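Local coordinates for salicylaldehyde dehydrogenase NahF (Pseudomonas putida, PDB 4JZ6) that oxidises salicylaldehyde, and aldehydes of broad range, as an aldehyde dehydrogenase, probably using NAD+ to form salicylate in the breakdown of naphthalene, at the interface of chains A and B. Numbering follows the deposited sequence. Chains: chain A/B, Salicylaldehyde dehydrogenase NahF.

Contact 1: the interface of chains A and B. Residues chain A 440-443, 445-448; chain B 487-489.
The indole of B:Trp488 meets A:Cys447 at the rim of its six-membered ring, where the thiol SG lies 3.8 Å from CE3, near the edge and slightly out of the ring plane. The residue carrying the indole is held through both its backbone N and its O, along the edge facing strand 447-450: B:Trp488 N donates to A:Gly446 O at 2.9 Å, and its carbonyl O accepts from A:Val448 N at the same length, in the register of parallel strands. Beside it, B:Lys487 leaves its strand with CG anti to the backbone N, then bends at chi3 (-69°), which turns the ammonium group toward the end of A's helix 433-442. There B:Lys487 NZ donates to A:Ile443 O at 2.9 Å and to A:Gly440 O at 3.0 Å, both in the carbonyl planes, the second on a lone pair. A third carbonyl, A:Met441 O, lies 3.1 Å from B:Lys487 NZ and is placed to accept a hydrogen bond as well. The aliphatic stem is not idle: B:Lys487 CD packs on A:Val448 CG2 at 3.6 Å, and its CE passes 3.3 Å from A:Tyr445 O. A positive charge at the carboxyl end of a helix would probably be favoured by the helix dipole. B:Lys487 thus caps the helix while the strands join, fixing strand 485-491 of one subunit against the helix-to-strand turn of the other in the two-chain assembly, probably the biological dimer.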
loop_
_atom_site.group_PDB
_atom_site.type_symbol
_atom_site.label_atom_id
_atom_site.label_comp_id
_atom_site.label_asym_id
_atom_site.label_seq_id
_atom_site.Cartn_x
_atom_site.Cartn_y
_atom_site.Cartn_z
ATOM N N GLY A 440 -21.452 -12.404 7.835
ATOM C CA GLY A 440 -20.954 -11.062 7.602
ATOM C C GLY A 440 -19.479 -10.953 7.931
ATOM O O GLY A 440 -18.704 -10.337 7.199
ATOM N N MET A 441 -19.082 -11.582 9.027
ATOM C CA MET A 441 -17.707 -11.484 9.480
ATOM C C MET A 441 -16.764 -12.418 8.725
ATOM O O MET A 441 -15.562 -12.161 8.639
ATOM C CB MET A 441 -17.643 -11.708 10.986
ATOM C CG MET A 441 -17.987 -10.453 11.762
ATOM S SD MET A 441 -17.916 -10.706 13.530
ATOM C CE MET A 441 -19.540 -11.368 13.853
ATOM N N SER A 442 -17.321 -13.482 8.155
ATOM C CA SER A 442 -16.526 -14.486 7.458
ATOM C C SER A 442 -16.268 -14.159 5.985
ATOM O O SER A 442 -15.312 -14.670 5.400
ATOM C CB SER A 442 -17.186 -15.862 7.580
ATOM O OG SER A 442 -17.222 -16.284 8.931
ATOM N N ILE A 443 -17.111 -13.317 5.390
ATOM C CA ILE A 443 -16.963 -12.967 3.973
ATOM C C ILE A 443 -15.866 -11.927 3.723
ATOM O O ILE A 443 -15.614 -11.053 4.558
ATOM C CB ILE A 443 -18.297 -12.503 3.330
ATOM C CG1 ILE A 443 -18.853 -11.273 4.045
ATOM C CG2 ILE A 443 -19.319 -13.636 3.336
ATOM C CD1 ILE A 443 -20.211 -10.852 3.542
ATOM N N TYR A 445 -14.928 -8.998 2.219
ATOM C CA TYR A 445 -15.428 -7.770 1.604
ATOM C C TYR A 445 -15.030 -6.526 2.392
ATOM O O TYR A 445 -14.995 -6.541 3.625
ATOM C CB TYR A 445 -16.953 -7.854 1.409
ATOM C CG TYR A 445 -17.320 -8.837 0.319
ATOM C CD1 TYR A 445 -17.605 -8.399 -0.971
ATOM C CD2 TYR A 445 -17.335 -10.206 0.566
ATOM C CE1 TYR A 445 -17.908 -9.299 -1.975
ATOM C CE2 TYR A 445 -17.638 -11.111 -0.430
ATOM C CZ TYR A 445 -17.926 -10.653 -1.697
ATOM O OH TYR A 445 -18.231 -11.553 -2.692
ATOM N N GLY A 446 -14.705 -5.460 1.672
ATOM C CA GLY A 446 -14.346 -4.207 2.303
ATOM C C GLY A 446 -15.521 -3.594 3.038
ATOM O O GLY A 446 -15.338 -2.905 4.041
ATOM N N CYS A 447 -16.728 -3.837 2.532
ATOM C CA CYS A 447 -17.946 -3.333 3.161
ATOM C C CYS A 447 -18.980 -4.444 3.327
ATOM O O CYS A 447 -19.337 -5.120 2.355
ATOM C CB CYS A 447 -18.542 -2.207 2.324
ATOM S SG CYS A 447 -17.346 -0.960 1.813
ATOM N N VAL A 448 -19.456 -4.631 4.558
ATOM C CA VAL A 448 -20.509 -5.604 4.852
ATOM C C VAL A 448 -21.691 -4.905 5.527
ATOM O O VAL A 448 -21.520 -4.209 6.530
ATOM C CB VAL A 448 -19.996 -6.740 5.762
ATOM C CG1 VAL A 448 -21.129 -7.661 6.155
ATOM C CG2 VAL A 448 -18.902 -7.518 5.062
ATOM N N LYS B 487 -12.511 -3.791 7.609
ATOM C CA LYS B 487 -13.857 -3.979 7.098
ATOM C C LYS B 487 -14.817 -2.960 7.702
ATOM O O LYS B 487 -14.831 -2.744 8.913
ATOM C CB LYS B 487 -14.334 -5.400 7.391
ATOM C CG LYS B 487 -15.774 -5.658 6.994
ATOM C CD LYS B 487 -16.193 -7.067 7.373
ATOM C CE LYS B 487 -15.487 -8.114 6.515
ATOM N NZ LYS B 487 -15.796 -9.507 6.967
ATOM N N TRP B 488 -15.605 -2.320 6.848
ATOM C CA TRP B 488 -16.632 -1.410 7.314
ATOM C C TRP B 488 -17.918 -2.203 7.410
ATOM O O TRP B 488 -18.417 -2.701 6.400
ATOM C CB TRP B 488 -16.803 -0.235 6.352
ATOM C CG TRP B 488 -17.965 0.654 6.692
ATOM C CD1 TRP B 488 -18.384 1.024 7.944
ATOM C CD2 TRP B 488 -18.874 1.267 5.766
ATOM N NE1 TRP B 488 -19.491 1.839 7.849
ATOM C CE2 TRP B 488 -19.815 1.999 6.526
ATOM C CE3 TRP B 488 -18.977 1.280 4.370
ATOM C CZ2 TRP B 488 -20.841 2.733 5.934
ATOM C CZ3 TRP B 488 -20.000 2.009 3.786
ATOM C CH2 TRP B 488 -20.915 2.726 4.566
ATOM N N LEU B 489 -18.438 -2.337 8.629
ATOM C CA LEU B 489 -19.639 -3.134 8.871
ATOM C C LEU B 489 -20.769 -2.304 9.477
ATOM O O LEU B 489 -20.547 -1.499 10.385
ATOM C CB LEU B 489 -19.320 -4.328 9.775
ATOM C CG LEU B 489 -20.462 -5.307 10.060
ATOM C CD1 LEU B 489 -19.966 -6.744 9.969
ATOM C CD2 LEU B 489 -21.066 -5.039 11.427
#

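Contact 2: the interface of chains A and B. Residues chain A 448-450, 452, 456; chain B 144, 488-490, 492.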
loop_
_atom_site.group_PDB
_atom_site.type_symbol
_atom_site.label_atom_id
_atom_site.label_comp_id
_atom_site.label_asym_id
_atom_site.label_seq_id
_atom_site.Cartn_x
_atom_site.Cartn_y
_atom_site.Cartn_z
ATOM N N VAL A 448 -19.456 -4.631 4.558
ATOM C CA VAL A 448 -20.509 -5.604 4.852
ATOM C C VAL A 448 -21.691 -4.905 5.527
ATOM O O VAL A 448 -21.520 -4.209 6.530
ATOM C CB VAL A 448 -19.996 -6.740 5.762
ATOM C CG1 VAL A 448 -21.129 -7.661 6.155
ATOM C CG2 VAL A 448 -18.902 -7.518 5.062
ATOM N N HIS A 449 -22.889 -5.078 4.976
ATOM C CA HIS A 449 -24.059 -4.403 5.530
ATOM C C HIS A 449 -25.123 -5.380 6.003
ATOM O O HIS A 449 -25.787 -6.039 5.195
ATOM C CB HIS A 449 -24.625 -3.408 4.520
ATOM C CG HIS A 449 -23.629 -2.381 4.088
ATOM N ND1 HIS A 449 -23.109 -1.441 4.953
ATOM C CD2 HIS A 449 -23.030 -2.167 2.894
ATOM C CE1 HIS A 449 -22.244 -0.684 4.308
ATOM N NE2 HIS A 449 -22.178 -1.099 3.055
ATOM N N ILE A 450 -25.274 -5.475 7.322
ATOM C CA ILE A 450 -26.229 -6.409 7.910
ATOM C C ILE A 450 -27.644 -5.857 7.783
ATOM O O ILE A 450 -27.987 -4.838 8.389
ATOM C CB ILE A 450 -25.907 -6.708 9.380
ATOM C CG1 ILE A 450 -24.468 -7.223 9.519
ATOM C CG2 ILE A 450 -26.903 -7.701 9.943
ATOM C CD1 ILE A 450 -24.126 -8.388 8.611
ATOM N N GLY A 452 -28.760 -4.499 5.081
ATOM C CA GLY A 452 -28.647 -3.277 4.307
ATOM C C GLY A 452 -28.274 -3.552 2.862
ATOM O O GLY A 452 -27.865 -4.662 2.524
ATOM N N GLN A 456 -23.657 1.580 -0.343
ATOM C CA GLN A 456 -23.536 2.553 0.741
ATOM C C GLN A 456 -22.132 3.144 0.773
ATOM O O GLN A 456 -21.163 2.497 0.377
ATOM C CB GLN A 456 -23.863 1.904 2.092
ATOM C CG GLN A 456 -25.267 1.327 2.175
ATOM C CD GLN A 456 -25.548 0.624 3.491
ATOM O OE1 GLN A 456 -25.216 1.127 4.566
ATOM N NE2 GLN A 456 -26.168 -0.547 3.413
ATOM N N LYS B 144 -27.698 7.671 9.926
ATOM C CA LYS B 144 -28.731 6.651 9.829
ATOM C C LYS B 144 -29.225 6.243 11.212
ATOM O O LYS B 144 -28.427 6.015 12.125
ATOM C CB LYS B 144 -28.169 5.443 9.086
ATOM C CG LYS B 144 -29.193 4.555 8.410
ATOM C CD LYS B 144 -28.609 4.012 7.111
ATOM C CE LYS B 144 -29.182 2.655 6.754
ATOM N NZ LYS B 144 -28.438 2.054 5.613
ATOM N N TRP B 488 -15.605 -2.320 6.848
ATOM C CA TRP B 488 -16.632 -1.410 7.314
ATOM C C TRP B 488 -17.918 -2.203 7.410
ATOM O O TRP B 488 -18.417 -2.701 6.400
ATOM C CB TRP B 488 -16.803 -0.235 6.352
ATOM C CG TRP B 488 -17.965 0.654 6.692
ATOM C CD1 TRP B 488 -18.384 1.024 7.944
ATOM C CD2 TRP B 488 -18.874 1.267 5.766
ATOM N NE1 TRP B 488 -19.491 1.839 7.849
ATOM C CE2 TRP B 488 -19.815 1.999 6.526
ATOM C CE3 TRP B 488 -18.977 1.280 4.370
ATOM C CZ2 TRP B 488 -20.841 2.733 5.934
ATOM C CZ3 TRP B 488 -20.000 2.009 3.786
ATOM C CH2 TRP B 488 -20.915 2.726 4.566
ATOM N N LEU B 489 -18.438 -2.337 8.629
ATOM C CA LEU B 489 -19.639 -3.134 8.871
ATOM C C LEU B 489 -20.769 -2.304 9.477
ATOM O O LEU B 489 -20.547 -1.499 10.385
ATOM C CB LEU B 489 -19.320 -4.328 9.775
ATOM C CG LEU B 489 -20.462 -5.307 10.060
ATOM C CD1 LEU B 489 -19.966 -6.744 9.969
ATOM C CD2 LEU B 489 -21.066 -5.039 11.427
ATOM N N THR B 490 -21.979 -2.507 8.969
ATOM C CA THR B 490 -23.142 -1.834 9.518
ATOM C C THR B 490 -24.169 -2.840 9.987
ATOM O O THR B 490 -24.288 -3.931 9.419
ATOM C CB THR B 490 -23.807 -0.907 8.490
ATOM O OG1 THR B 490 -24.170 -1.666 7.326
ATOM C CG2 THR B 490 -22.856 0.217 8.099
ATOM N N GLU B 492 -28.185 -2.720 10.574
ATOM C CA GLU B 492 -29.251 -1.793 10.230
ATOM C C GLU B 492 -30.613 -2.341 10.621
ATOM O O GLU B 492 -30.774 -3.553 10.777
ATOM C CB GLU B 492 -29.191 -1.489 8.731
ATOM C CG GLU B 492 -27.813 -1.021 8.274
ATOM C CD GLU B 492 -27.694 -0.920 6.765
ATOM O OE1 GLU B 492 -28.732 -0.693 6.105
ATOM O OE2 GLU B 492 -26.568 -1.076 6.238
HETATM O O HOH W 1 -25.983 2.280 7.248
#
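A parallel pairing of strand 447-450 of chain A with strand 485-491 of chain B brings A:His449 against B:Thr490 and B:Trp488. Backbone bonds run on past B:Thr490 to B:Glu492, whose N donates to A:Ile450 O. The imidazole A:His449 ND1 and the hydroxyl B:Thr490 OG1 share a 2.6 Å hydrogen bond. B:Thr490 OG1 also donates to B:Glu492 OE2 (2.7 Å, on the anti lone pair), and so links ND1 to the carboxylate. The threonine's chi1 of 57° places OG1 between its own backbone N and carbonyl carbon, facing the ring. The imidazole of A:His449 stands nearly upright on the indole of B:Trp488, planes 86° apart, with A:His449 CE1 3.5 Å from B:Trp488 CZ3. Over one imidazole face lies the amide of A:Gln456, which reaches tip to tip toward B:Glu492; its NE2 donates within the amide plane to the syn lone pair of OE2 at 2.9 Å. B:Lys144 NZ bridges to B:Glu492 OE1 at 2.8 Å from above the carboxylate plane, and water 1 links that ammonium to A:Gln456 OE1. The site lies where the C-terminal strand of one subunit extends the sheet of its neighbour, its centre about 16 Å from A:Glu267, the predicted active-site glutamate.

Contact 3: the interface of chains A and B. Residues chain A 494-498; chain B 284, 287.
The ammonium NZ of B:Lys287 is gripped by A:Glu495 and A:Gln496, neighbours on the C-terminal tail of chain A. B:Lys287 NZ forms a salt bridge with the carboxylate oxygen OE2 of A:Glu495 at 2.9 Å, met nearly end-on to the C-O bond, although that glutamate is poorly ordered. A longer bond, 3.3 Å, goes from B:Lys287 NZ to A:Gln496 O, with the donor tilted 25° from the carbonyl plane. A bend in the lysine chain at chi3 (-76°) directs the tip to the tail backbone, while the base of the same side chain packs elsewhere: B:Lys287 CB touches A:Tyr498 CD2 at 3.8 Å. One face of the tyrosine ring lies over the lysine's own carbonyl, and the phenol A:Tyr498 OH donates or accepts at 2.7 Å with water 2, which sits in the ring plane at the edge. Water 2 reaches B:Ala284 O at 2.9 Å, and so ties the tail to the helix backbone. One turn before the lysine, the methyl CB of B:Ala284 rests 3.4 Å from A:Phe494 O. An alanine in place of B:Lys287 would probably leave the A:Glu495 carboxylate without its charged mate and A:Gln496 O without this donor, letting the tail move more freely. The contact lies near the start of B's helix 282-294, across which the last residues of A run as an extended loop.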
loop_
_atom_site.group_PDB
_atom_site.type_symbol
_atom_site.label_atom_id
_atom_site.label_comp_id
_atom_site.label_asym_id
_atom_site.label_seq_id
_atom_site.Cartn_x
_atom_site.Cartn_y
_atom_site.Cartn_z
ATOM N N PHE A 494 23.067 15.083 23.520
ATOM C CA PHE A 494 24.345 15.187 22.839
ATOM C C PHE A 494 25.243 14.023 23.250
ATOM O O PHE A 494 25.808 13.333 22.401
ATOM C CB PHE A 494 25.014 16.531 23.133
ATOM C CG PHE A 494 24.165 17.721 22.773
ATOM C CD1 PHE A 494 23.724 17.909 21.475
ATOM C CD2 PHE A 494 23.812 18.654 23.732
ATOM C CE1 PHE A 494 22.947 18.996 21.145
ATOM C CE2 PHE A 494 23.038 19.745 23.402
ATOM C CZ PHE A 494 22.606 19.916 22.109
ATOM N N GLU A 495 25.343 13.789 24.553
ATOM C CA GLU A 495 26.176 12.715 25.079
ATOM C C GLU A 495 25.424 11.389 25.155
ATOM O O GLU A 495 24.463 11.255 25.908
ATOM C CB GLU A 495 26.715 13.094 26.460
ATOM C CG GLU A 495 28.228 12.993 26.589
ATOM C CD GLU A 495 28.727 11.554 26.575
ATOM O OE1 GLU A 495 28.260 10.749 27.411
ATOM O OE2 GLU A 495 29.586 11.229 25.726
ATOM N N GLN A 496 25.863 10.418 24.359
ATOM C CA GLN A 496 25.375 9.043 24.474
ATOM C C GLN A 496 26.481 8.022 24.151
ATOM O O GLN A 496 27.493 8.362 23.538
ATOM C CB GLN A 496 24.120 8.816 23.619
ATOM C CG GLN A 496 24.230 9.279 22.179
ATOM C CD GLN A 496 22.901 9.191 21.429
ATOM O OE1 GLN A 496 22.432 8.102 21.087
ATOM N NE2 GLN A 496 22.294 10.341 21.172
ATOM N N GLN A 497 26.285 6.778 24.583
ATOM C CA GLN A 497 27.309 5.742 24.454
ATOM C C GLN A 497 27.131 4.861 23.220
ATOM O O GLN A 497 26.009 4.551 22.814
ATOM C CB GLN A 497 27.329 4.861 25.703
ATOM C CG GLN A 497 27.665 5.598 26.985
ATOM C CD GLN A 497 29.112 6.055 27.039
ATOM O OE1 GLN A 497 29.491 7.052 26.413
ATOM N NE2 GLN A 497 29.930 5.328 27.793
ATOM N N TYR A 498 28.255 4.458 22.634
ATOM C CA TYR A 498 28.249 3.543 21.499
ATOM C C TYR A 498 29.200 2.371 21.756
ATOM O O TYR A 498 30.235 2.540 22.400
ATOM C CB TYR A 498 28.649 4.279 20.218
ATOM C CG TYR A 498 27.688 5.371 19.815
ATOM C CD1 TYR A 498 26.616 5.102 18.970
ATOM C CD2 TYR A 498 27.853 6.675 20.278
ATOM C CE1 TYR A 498 25.738 6.098 18.599
ATOM C CE2 TYR A 498 26.977 7.673 19.914
ATOM C CZ TYR A 498 25.924 7.379 19.074
ATOM O OH TYR A 498 25.052 8.376 18.706
ATOM N N ALA B 284 30.244 14.245 19.282
ATOM C CA ALA B 284 29.041 13.429 19.233
ATOM C C ALA B 284 28.728 12.937 17.821
ATOM O O ALA B 284 28.262 11.808 17.636
ATOM C CB ALA B 284 27.863 14.197 19.801
ATOM N N LYS B 287 31.135 10.109 16.668
ATOM C CA LYS B 287 30.718 8.855 17.290
ATOM C C LYS B 287 29.532 8.221 16.566
ATOM O O LYS B 287 29.522 7.021 16.298
ATOM C CB LYS B 287 30.401 9.054 18.777
ATOM C CG LYS B 287 31.604 9.482 19.604
ATOM C CD LYS B 287 31.426 9.197 21.086
ATOM C CE LYS B 287 30.504 10.194 21.765
ATOM N NZ LYS B 287 30.363 9.894 23.224
HETATM O O HOH W 2 26.323 10.648 19.455
#

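Contacts 1 and 2 are neighbours, their C-alpha centres about 9 Å apart, and share A:Val448, B:Trp488 and B:Leu489: they are successive stretches of the same inter-subunit strand pair. Contact 3 lies about 50 Å from contact 1 and about 55 Å from contact 2, at the far end of the assembly. The two-fold symmetry connects them, because strand 485-491 of chain A pairs with chain B in the twin of contacts 1 and 2, and its tail then continues to contact 3. Each C-terminal segment therefore appears to clasp its partner, first by sheet extension and then by a tail that is partly poorly ordered.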